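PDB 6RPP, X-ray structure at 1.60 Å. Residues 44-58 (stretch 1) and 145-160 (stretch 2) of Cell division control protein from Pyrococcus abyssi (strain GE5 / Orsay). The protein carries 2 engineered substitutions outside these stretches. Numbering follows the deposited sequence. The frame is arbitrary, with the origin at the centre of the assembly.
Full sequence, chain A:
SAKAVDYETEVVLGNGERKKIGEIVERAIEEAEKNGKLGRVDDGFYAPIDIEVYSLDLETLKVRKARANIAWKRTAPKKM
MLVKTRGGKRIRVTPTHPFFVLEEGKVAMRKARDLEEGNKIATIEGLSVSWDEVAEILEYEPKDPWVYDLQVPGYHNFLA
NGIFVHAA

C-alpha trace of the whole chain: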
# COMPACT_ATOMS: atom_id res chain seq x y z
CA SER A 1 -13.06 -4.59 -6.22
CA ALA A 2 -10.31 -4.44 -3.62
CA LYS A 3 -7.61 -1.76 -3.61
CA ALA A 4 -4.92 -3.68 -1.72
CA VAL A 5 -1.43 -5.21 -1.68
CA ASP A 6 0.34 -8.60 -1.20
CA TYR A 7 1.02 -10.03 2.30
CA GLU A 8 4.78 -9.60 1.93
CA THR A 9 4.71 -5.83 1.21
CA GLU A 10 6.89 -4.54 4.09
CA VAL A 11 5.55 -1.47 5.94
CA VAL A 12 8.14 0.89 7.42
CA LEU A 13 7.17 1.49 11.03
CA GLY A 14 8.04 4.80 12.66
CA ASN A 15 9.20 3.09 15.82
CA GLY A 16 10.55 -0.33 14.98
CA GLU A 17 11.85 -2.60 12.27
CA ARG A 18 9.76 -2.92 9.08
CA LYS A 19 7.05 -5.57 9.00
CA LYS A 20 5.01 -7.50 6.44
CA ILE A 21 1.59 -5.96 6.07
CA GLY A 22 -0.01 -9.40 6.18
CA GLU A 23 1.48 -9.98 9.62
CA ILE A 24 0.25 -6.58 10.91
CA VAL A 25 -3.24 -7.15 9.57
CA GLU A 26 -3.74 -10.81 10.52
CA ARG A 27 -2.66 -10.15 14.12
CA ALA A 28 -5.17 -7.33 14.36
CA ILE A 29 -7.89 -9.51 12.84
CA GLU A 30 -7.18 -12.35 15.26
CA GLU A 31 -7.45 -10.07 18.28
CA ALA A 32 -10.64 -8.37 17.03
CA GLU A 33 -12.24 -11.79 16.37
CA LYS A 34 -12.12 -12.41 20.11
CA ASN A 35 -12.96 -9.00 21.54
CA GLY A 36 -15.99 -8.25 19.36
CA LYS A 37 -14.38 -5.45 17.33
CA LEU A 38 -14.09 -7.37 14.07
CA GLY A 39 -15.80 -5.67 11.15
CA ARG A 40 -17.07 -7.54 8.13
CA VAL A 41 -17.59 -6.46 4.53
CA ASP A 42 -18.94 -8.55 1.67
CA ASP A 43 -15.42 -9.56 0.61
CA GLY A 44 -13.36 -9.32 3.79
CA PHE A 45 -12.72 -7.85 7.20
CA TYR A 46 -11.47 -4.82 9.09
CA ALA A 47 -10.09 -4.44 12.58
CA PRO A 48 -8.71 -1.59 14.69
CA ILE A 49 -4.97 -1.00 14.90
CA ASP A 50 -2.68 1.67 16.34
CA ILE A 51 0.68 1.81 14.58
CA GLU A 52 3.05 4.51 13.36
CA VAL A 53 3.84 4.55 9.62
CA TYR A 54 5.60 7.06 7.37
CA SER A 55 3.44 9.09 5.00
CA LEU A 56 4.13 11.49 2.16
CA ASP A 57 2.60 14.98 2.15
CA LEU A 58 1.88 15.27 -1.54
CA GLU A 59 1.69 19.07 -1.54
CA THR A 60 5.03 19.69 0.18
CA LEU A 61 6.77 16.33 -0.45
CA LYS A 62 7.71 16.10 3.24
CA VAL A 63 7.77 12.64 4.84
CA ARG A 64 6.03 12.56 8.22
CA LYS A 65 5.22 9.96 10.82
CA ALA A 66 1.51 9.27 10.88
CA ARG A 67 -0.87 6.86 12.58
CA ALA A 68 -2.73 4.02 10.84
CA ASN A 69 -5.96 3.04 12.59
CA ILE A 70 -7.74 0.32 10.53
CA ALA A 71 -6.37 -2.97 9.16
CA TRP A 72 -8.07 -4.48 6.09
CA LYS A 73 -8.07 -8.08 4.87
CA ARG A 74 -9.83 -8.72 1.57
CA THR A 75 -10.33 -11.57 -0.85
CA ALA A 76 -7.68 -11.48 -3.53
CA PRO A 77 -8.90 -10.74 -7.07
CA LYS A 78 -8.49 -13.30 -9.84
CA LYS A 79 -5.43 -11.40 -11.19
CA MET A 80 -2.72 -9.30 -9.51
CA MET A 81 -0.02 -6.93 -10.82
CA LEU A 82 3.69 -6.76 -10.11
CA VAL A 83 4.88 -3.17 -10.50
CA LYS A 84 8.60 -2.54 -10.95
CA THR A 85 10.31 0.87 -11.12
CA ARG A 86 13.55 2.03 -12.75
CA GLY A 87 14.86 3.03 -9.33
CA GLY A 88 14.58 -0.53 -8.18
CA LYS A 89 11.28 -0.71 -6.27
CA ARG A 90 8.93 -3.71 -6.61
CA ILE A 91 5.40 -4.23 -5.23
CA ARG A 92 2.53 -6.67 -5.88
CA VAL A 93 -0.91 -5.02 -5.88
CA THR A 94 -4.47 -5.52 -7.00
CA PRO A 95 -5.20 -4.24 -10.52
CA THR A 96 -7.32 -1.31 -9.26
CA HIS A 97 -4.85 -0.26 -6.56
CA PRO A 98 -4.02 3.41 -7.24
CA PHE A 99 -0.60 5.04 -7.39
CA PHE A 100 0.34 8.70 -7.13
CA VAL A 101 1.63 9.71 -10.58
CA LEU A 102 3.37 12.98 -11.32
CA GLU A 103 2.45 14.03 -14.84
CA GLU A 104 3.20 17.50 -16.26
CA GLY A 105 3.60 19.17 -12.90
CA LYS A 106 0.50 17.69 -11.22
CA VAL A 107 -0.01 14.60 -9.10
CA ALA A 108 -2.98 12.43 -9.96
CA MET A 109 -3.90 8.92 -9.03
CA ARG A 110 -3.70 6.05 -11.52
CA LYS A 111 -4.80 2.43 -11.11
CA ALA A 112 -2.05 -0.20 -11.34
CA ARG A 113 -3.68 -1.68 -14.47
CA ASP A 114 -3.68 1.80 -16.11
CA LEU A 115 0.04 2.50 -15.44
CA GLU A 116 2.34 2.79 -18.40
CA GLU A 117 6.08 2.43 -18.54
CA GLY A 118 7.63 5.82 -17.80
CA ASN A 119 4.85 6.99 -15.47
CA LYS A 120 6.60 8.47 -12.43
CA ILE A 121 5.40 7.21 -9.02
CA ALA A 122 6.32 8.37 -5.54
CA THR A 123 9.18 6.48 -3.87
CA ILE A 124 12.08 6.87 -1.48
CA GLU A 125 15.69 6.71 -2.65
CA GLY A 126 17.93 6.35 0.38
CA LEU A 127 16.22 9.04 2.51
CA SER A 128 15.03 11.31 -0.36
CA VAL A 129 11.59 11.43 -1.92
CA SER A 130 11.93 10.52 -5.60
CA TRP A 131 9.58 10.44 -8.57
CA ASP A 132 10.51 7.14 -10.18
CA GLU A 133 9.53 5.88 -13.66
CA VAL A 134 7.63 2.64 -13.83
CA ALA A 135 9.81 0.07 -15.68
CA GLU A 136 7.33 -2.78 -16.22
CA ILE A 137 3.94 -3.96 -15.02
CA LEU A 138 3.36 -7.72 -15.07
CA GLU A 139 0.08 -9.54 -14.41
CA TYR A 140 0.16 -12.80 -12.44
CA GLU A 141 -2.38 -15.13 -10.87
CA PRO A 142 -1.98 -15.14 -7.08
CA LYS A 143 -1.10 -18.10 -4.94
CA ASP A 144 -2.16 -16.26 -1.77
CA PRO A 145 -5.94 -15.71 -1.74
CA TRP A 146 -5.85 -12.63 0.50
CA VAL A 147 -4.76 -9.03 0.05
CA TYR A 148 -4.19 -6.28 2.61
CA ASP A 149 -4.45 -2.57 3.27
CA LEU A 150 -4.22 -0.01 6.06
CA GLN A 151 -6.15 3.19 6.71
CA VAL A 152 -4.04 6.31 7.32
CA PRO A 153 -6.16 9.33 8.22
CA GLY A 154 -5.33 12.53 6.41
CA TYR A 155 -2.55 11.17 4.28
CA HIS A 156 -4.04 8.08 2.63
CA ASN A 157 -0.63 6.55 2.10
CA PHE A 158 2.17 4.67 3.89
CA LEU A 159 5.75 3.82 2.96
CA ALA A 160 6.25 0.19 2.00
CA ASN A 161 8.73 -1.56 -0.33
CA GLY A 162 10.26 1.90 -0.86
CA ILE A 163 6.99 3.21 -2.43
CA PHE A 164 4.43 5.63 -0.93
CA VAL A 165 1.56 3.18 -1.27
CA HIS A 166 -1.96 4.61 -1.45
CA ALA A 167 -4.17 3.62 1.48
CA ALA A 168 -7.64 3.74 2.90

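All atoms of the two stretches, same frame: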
# COMPACT_ATOMS: atom_id res chain seq x y z
N GLY A 44 -14.51 -9.38 2.89
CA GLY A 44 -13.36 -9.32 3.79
C GLY A 44 -13.74 -8.74 5.15
O GLY A 44 -14.89 -8.84 5.58
N PHE A 45 -12.71 -8.16 5.78
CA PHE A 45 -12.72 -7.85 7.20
C PHE A 45 -11.93 -6.59 7.49
O PHE A 45 -10.95 -6.29 6.80
CB PHE A 45 -12.07 -8.99 8.00
CG PHE A 45 -12.61 -10.35 7.69
CD1 PHE A 45 -13.72 -10.83 8.39
CD2 PHE A 45 -12.03 -11.14 6.71
CE1 PHE A 45 -14.24 -12.09 8.10
CE2 PHE A 45 -12.58 -12.40 6.41
CZ PHE A 45 -13.66 -12.87 7.12
N TYR A 46 -12.31 -5.89 8.56
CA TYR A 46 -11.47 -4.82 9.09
C TYR A 46 -11.38 -4.97 10.60
O TYR A 46 -12.22 -5.62 11.23
CB TYR A 46 -11.99 -3.42 8.72
CG TYR A 46 -13.35 -3.09 9.20
CD1 TYR A 46 -14.46 -3.44 8.47
CD2 TYR A 46 -13.52 -2.37 10.36
CE1 TYR A 46 -15.73 -3.12 8.90
CE2 TYR A 46 -14.80 -2.03 10.80
CZ TYR A 46 -15.88 -2.41 10.06
OH TYR A 46 -17.15 -2.07 10.51
N ALA A 47 -10.33 -4.38 11.15
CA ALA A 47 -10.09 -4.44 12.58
C ALA A 47 -9.32 -3.20 13.00
O ALA A 47 -8.52 -2.68 12.23
CB ALA A 47 -9.29 -5.71 12.95
N PRO A 48 -9.48 -2.75 14.22
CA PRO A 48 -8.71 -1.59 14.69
C PRO A 48 -7.24 -1.94 14.85
O PRO A 48 -6.87 -3.05 15.24
CB PRO A 48 -9.36 -1.26 16.04
CG PRO A 48 -10.05 -2.45 16.43
CD PRO A 48 -10.45 -3.24 15.22
N ILE A 49 -6.39 -0.95 14.58
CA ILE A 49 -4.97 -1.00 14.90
C ILE A 49 -4.54 0.37 15.38
O ILE A 49 -5.27 1.36 15.26
CB ILE A 49 -4.05 -1.37 13.71
CG1 ILE A 49 -4.39 -0.47 12.53
CG2 ILE A 49 -4.11 -2.78 13.35
CD1 ILE A 49 -3.40 -0.70 11.36
N ASP A 50 -3.31 0.42 15.95
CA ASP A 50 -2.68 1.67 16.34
C ASP A 50 -1.17 1.57 16.10
O ASP A 50 -0.41 1.21 17.00
CB ASP A 50 -2.99 2.00 17.82
CG ASP A 50 -2.44 3.33 18.28
OD1 ASP A 50 -1.91 4.13 17.48
OD2 ASP A 50 -2.59 3.61 19.50
N ILE A 51 -0.73 1.92 14.91
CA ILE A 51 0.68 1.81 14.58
C ILE A 51 1.14 3.10 13.92
O ILE A 51 0.33 3.93 13.51
CB ILE A 51 0.97 0.59 13.67
CG1 ILE A 51 0.31 0.81 12.33
CG2 ILE A 51 0.41 -0.67 14.29
CD1 ILE A 51 0.60 -0.32 11.38
N GLU A 52 2.45 3.30 13.90
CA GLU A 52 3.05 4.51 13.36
C GLU A 52 3.69 4.13 12.02
O GLU A 52 4.50 3.20 11.96
CB GLU A 52 4.08 5.07 14.34
CG GLU A 52 4.66 6.38 13.90
CD GLU A 52 5.60 6.94 14.94
OE1 GLU A 52 5.34 8.06 15.42
OE2 GLU A 52 6.58 6.25 15.28
N VAL A 53 3.30 4.82 10.95
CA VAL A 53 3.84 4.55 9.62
C VAL A 53 4.51 5.84 9.19
O VAL A 53 4.45 6.84 9.94
CB VAL A 53 2.75 4.13 8.64
CG1 VAL A 53 2.18 2.75 9.06
CG2 VAL A 53 1.72 5.22 8.53
N TYR A 54 5.10 5.84 8.00
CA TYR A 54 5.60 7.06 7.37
C TYR A 54 4.70 7.37 6.18
O TYR A 54 4.40 6.48 5.38
CB TYR A 54 7.05 6.90 6.90
CG TYR A 54 8.04 6.92 8.05
CD1 TYR A 54 8.41 8.13 8.64
CD2 TYR A 54 8.57 5.74 8.55
CE1 TYR A 54 9.29 8.14 9.68
CE2 TYR A 54 9.46 5.75 9.58
CZ TYR A 54 9.82 6.96 10.13
OH TYR A 54 10.70 7.00 11.17
N SER A 55 4.30 8.64 6.08
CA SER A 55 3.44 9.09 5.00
C SER A 55 4.02 10.29 4.27
O SER A 55 4.63 11.17 4.87
CB SER A 55 2.10 9.43 5.53
OG SER A 55 1.57 8.29 6.22
N LEU A 56 3.79 10.32 2.97
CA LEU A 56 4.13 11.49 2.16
C LEU A 56 3.03 12.54 2.19
O LEU A 56 1.84 12.24 2.06
CB LEU A 56 4.37 11.05 0.72
CG LEU A 56 4.83 12.09 -0.30
CD1 LEU A 56 6.17 12.68 0.06
CD2 LEU A 56 4.86 11.43 -1.67
N ASP A 57 3.44 13.81 2.38
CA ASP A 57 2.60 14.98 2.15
C ASP A 57 2.74 15.32 0.68
O ASP A 57 3.80 15.79 0.26
CB ASP A 57 3.08 16.10 3.07
CG ASP A 57 2.25 17.36 2.97
OD1 ASP A 57 1.76 17.70 1.88
OD2 ASP A 57 2.13 18.03 4.00
N LEU A 58 1.69 15.09 -0.11
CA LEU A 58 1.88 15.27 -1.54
C LEU A 58 2.03 16.73 -1.94
O LEU A 58 2.66 17.01 -2.97
CB LEU A 58 0.75 14.61 -2.31
CG LEU A 58 1.22 13.16 -2.29
CD1 LEU A 58 0.08 12.28 -2.10
CD2 LEU A 58 2.02 12.83 -3.55
N PRO A 145 -4.58 -16.16 -1.40
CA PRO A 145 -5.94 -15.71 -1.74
C PRO A 145 -6.42 -14.52 -0.92
O PRO A 145 -7.61 -14.19 -0.99
CB PRO A 145 -6.78 -16.96 -1.48
CG PRO A 145 -6.11 -17.53 -0.25
CD PRO A 145 -4.61 -17.39 -0.56
N TRP A 146 -5.49 -13.81 -0.26
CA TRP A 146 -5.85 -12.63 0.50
C TRP A 146 -4.97 -11.47 0.12
O TRP A 146 -3.82 -11.66 -0.27
CB TRP A 146 -5.70 -12.88 2.00
CG TRP A 146 -6.55 -13.98 2.48
CD1 TRP A 146 -6.12 -15.26 2.81
CD2 TRP A 146 -7.94 -13.95 2.76
NE1 TRP A 146 -7.17 -16.01 3.20
CE2 TRP A 146 -8.31 -15.25 3.18
CE3 TRP A 146 -8.94 -12.96 2.66
CZ2 TRP A 146 -9.63 -15.57 3.58
CZ3 TRP A 146 -10.24 -13.28 3.02
CH2 TRP A 146 -10.58 -14.58 3.47
N VAL A 147 -5.53 -10.27 0.22
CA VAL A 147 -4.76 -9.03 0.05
C VAL A 147 -5.06 -8.08 1.21
O VAL A 147 -6.04 -8.24 1.94
CB VAL A 147 -5.04 -8.34 -1.28
CG1 VAL A 147 -4.49 -9.25 -2.43
CG2 VAL A 147 -6.52 -8.18 -1.52
N TYR A 148 -4.23 -7.01 1.33
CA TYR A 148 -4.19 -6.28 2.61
C TYR A 148 -4.10 -4.78 2.40
O TYR A 148 -3.54 -4.29 1.42
CB TYR A 148 -2.98 -6.73 3.40
CG TYR A 148 -3.07 -8.21 3.75
CD1 TYR A 148 -3.79 -8.60 4.85
CD2 TYR A 148 -2.48 -9.21 2.94
CE1 TYR A 148 -3.90 -9.93 5.17
CE2 TYR A 148 -2.59 -10.57 3.25
CZ TYR A 148 -3.32 -10.90 4.38
OH TYR A 148 -3.43 -12.24 4.66
N ASP A 149 -4.57 -4.02 3.37
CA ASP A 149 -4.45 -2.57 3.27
C ASP A 149 -4.50 -2.01 4.68
O ASP A 149 -4.85 -2.71 5.63
CB ASP A 149 -5.59 -2.01 2.42
CG ASP A 149 -5.39 -0.55 2.04
OD1 ASP A 149 -4.21 -0.12 1.97
OD2 ASP A 149 -6.44 0.10 1.81
N LEU A 150 -4.14 -0.73 4.80
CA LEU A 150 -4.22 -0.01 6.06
C LEU A 150 -4.93 1.30 5.80
O LEU A 150 -4.89 1.81 4.68
CB LEU A 150 -2.86 0.33 6.66
CG LEU A 150 -1.98 -0.89 6.90
CD1 LEU A 150 -0.59 -0.35 7.15
CD2 LEU A 150 -2.50 -1.68 8.04
N GLN A 151 -5.59 1.84 6.81
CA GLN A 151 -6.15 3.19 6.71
C GLN A 151 -5.24 4.18 7.42
O GLN A 151 -4.87 3.97 8.57
CB GLN A 151 -7.55 3.27 7.29
CG GLN A 151 -8.06 4.71 7.28
CD GLN A 151 -9.46 4.85 7.78
OE1 GLN A 151 -10.42 4.69 7.03
NE2 GLN A 151 -9.61 5.12 9.08
N VAL A 152 -4.90 5.28 6.73
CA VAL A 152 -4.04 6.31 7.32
C VAL A 152 -4.76 7.65 7.23
O VAL A 152 -4.73 8.31 6.18
CB VAL A 152 -2.67 6.41 6.63
CG1 VAL A 152 -1.79 7.46 7.36
CG2 VAL A 152 -1.95 5.01 6.65
N PRO A 153 -5.37 8.11 8.31
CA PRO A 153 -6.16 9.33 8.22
C PRO A 153 -5.32 10.50 7.79
O PRO A 153 -4.20 10.68 8.26
CB PRO A 153 -6.67 9.53 9.65
CG PRO A 153 -6.81 8.08 10.12
CD PRO A 153 -5.62 7.37 9.56
N GLY A 154 -5.92 11.32 6.93
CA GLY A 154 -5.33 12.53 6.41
C GLY A 154 -4.59 12.18 5.14
O GLY A 154 -5.03 12.52 4.03
N TYR A 155 -3.57 11.35 5.30
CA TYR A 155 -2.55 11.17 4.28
C TYR A 155 -2.96 10.17 3.21
O TYR A 155 -2.53 10.30 2.06
CB TYR A 155 -1.28 10.63 4.92
CG TYR A 155 -0.61 11.65 5.80
CD1 TYR A 155 0.24 12.59 5.24
CD2 TYR A 155 -0.82 11.65 7.18
CE1 TYR A 155 0.87 13.52 6.00
CE2 TYR A 155 -0.21 12.64 7.97
CZ TYR A 155 0.66 13.52 7.35
OH TYR A 155 1.30 14.44 8.14
N HIS A 156 -3.70 9.14 3.58
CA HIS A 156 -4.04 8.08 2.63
C HIS A 156 -2.84 7.45 1.94
O HIS A 156 -2.92 7.06 0.77
CB HIS A 156 -4.96 8.63 1.54
CG HIS A 156 -6.37 8.80 1.95
ND1 HIS A 156 -7.26 7.76 2.00
CD2 HIS A 156 -7.07 9.92 2.27
CE1 HIS A 156 -8.45 8.22 2.35
NE2 HIS A 156 -8.35 9.52 2.57
N ASN A 157 -1.71 7.32 2.63
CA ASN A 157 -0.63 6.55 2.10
C ASN A 157 0.30 6.16 3.23
O ASN A 157 0.28 6.80 4.30
CB ASN A 157 0.14 7.34 1.00
CG ASN A 157 0.97 8.48 1.54
OD1 ASN A 157 2.15 8.26 1.81
ND2 ASN A 157 0.43 9.70 1.62
N PHE A 158 1.11 5.13 2.97
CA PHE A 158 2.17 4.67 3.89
C PHE A 158 3.32 4.17 3.07
O PHE A 158 3.14 3.66 1.95
CB PHE A 158 1.69 3.57 4.87
CG PHE A 158 1.05 2.39 4.17
CD1 PHE A 158 1.83 1.29 3.75
CD2 PHE A 158 -0.33 2.35 3.92
CE1 PHE A 158 1.32 0.21 3.09
CE2 PHE A 158 -0.90 1.26 3.25
CZ PHE A 158 -0.10 0.19 2.83
N LEU A 159 4.53 4.32 3.62
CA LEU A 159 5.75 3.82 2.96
C LEU A 159 5.88 2.32 3.10
O LEU A 159 5.90 1.78 4.22
CB LEU A 159 6.95 4.50 3.59
CG LEU A 159 8.31 4.12 2.99
CD1 LEU A 159 8.41 4.45 1.48
CD2 LEU A 159 9.37 4.92 3.83
N ALA A 160 6.02 1.62 1.96
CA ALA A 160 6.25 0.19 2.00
C ALA A 160 6.95 -0.20 0.71
O ALA A 160 6.61 0.30 -0.36
CB ALA A 160 4.91 -0.56 2.16
O HOH W 1 5.23 3.38 6.46

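Two short strands of stretch 2 meet one long strand of stretch 1, and each solves the encounter differently. Strand 146-151 runs at 62° to strand 44-56, with the axes 9.0 Å apart at their closest, a spacing that side chains must bridge and that is too wide for backbone hydrogen bonds. Strand 157-160 crosses the same strand at 104° but comes within 4.7 Å, so here main chains touch and hydrogen bonds join the apolar contacts. The two stretches together bury 589 Å², both sides summed.

Trp146 opens the contact by pointing toward stretch 1, where its CH2 lies 4.2 Å from Phe45 CE2. The tryptophan approaches the edge of the phenylalanine ring, an apolar contact rather than a stack. The next three residues, Val147 to Asp149, touch nothing in stretch 1, and the contact resumes at Leu150. This leucine is buried and points toward the long strand, spreading its two methyls over two partners: CD2 reaches Ile49 CD1 at 3.6 Å, while CD1 lies 4.4 Å from Ile51 CD1. Both isoleucines have chi1 in p and chi2 in t, and both bring their CD1 ends to the same leucine. Around Leu150, branched aliphatic chains thus fill the gap between the separated backbones.

Val152 continues the apolar seam past the first strand. Its CG2 packs 4.1 Å from Val53 CG2, and its CG1 sits 3.6 Å from Ser55 OG. The chain then turns through Pro153 and Gly154, which do not touch stretch 1; the glycine's positive phi suits it to such a bend. A backbone hydrogen bond from His156 N to Val152 O, 2.9 Å long, ties the turn together.

Within the turn, Tyr155 lays one ring face against Ser55, whose CB is 3.9 Å from the ring centroid in a CH-pi contact. Leu56 O lies at the ring's edge, 3.6 Å from Tyr155 CD1. His156 points away, and Asn157 takes over as the polar clamp. Its carboxamide reads the backbone of Leu56 at both ends: Leu56 N donates to Asn157 OD1 at 2.9 Å, and Asn157 ND2 donates to Leu56 O, also at 2.9 Å, both nearly straight. This two-point match lets a side chain stand in for a neighbouring strand. The same ND2 also donates to Tyr155 O at 3.1 Å, bracing the amide from within its own stretch. Ser55 OG adds a hydrogen bond to Asn157 O at 2.8 Å.

Phe158 sets its CB 4.0 Å from Val53 CB, and its CA lies 3.2 Å from Tyr54 O in a CA-H...O contact. That carbonyl also accepts the direct main-chain hydrogen bond of the crossing, from Leu159 N at 2.8 Å. Leu159 CB packs 4.1 Å from Tyr54 CB, and one water extends the link, accepting from Tyr54 N at 2.9 Å, and its oxygen also lies 2.8 Å from Leu159 O. The contact suggests a rule: apolar side chains, aliphatic and aromatic, span the wide crossing, while at the tight one a main-chain bond, the Asn157 amide, the Ser55 hydroxyl and a water add polar links to the packing.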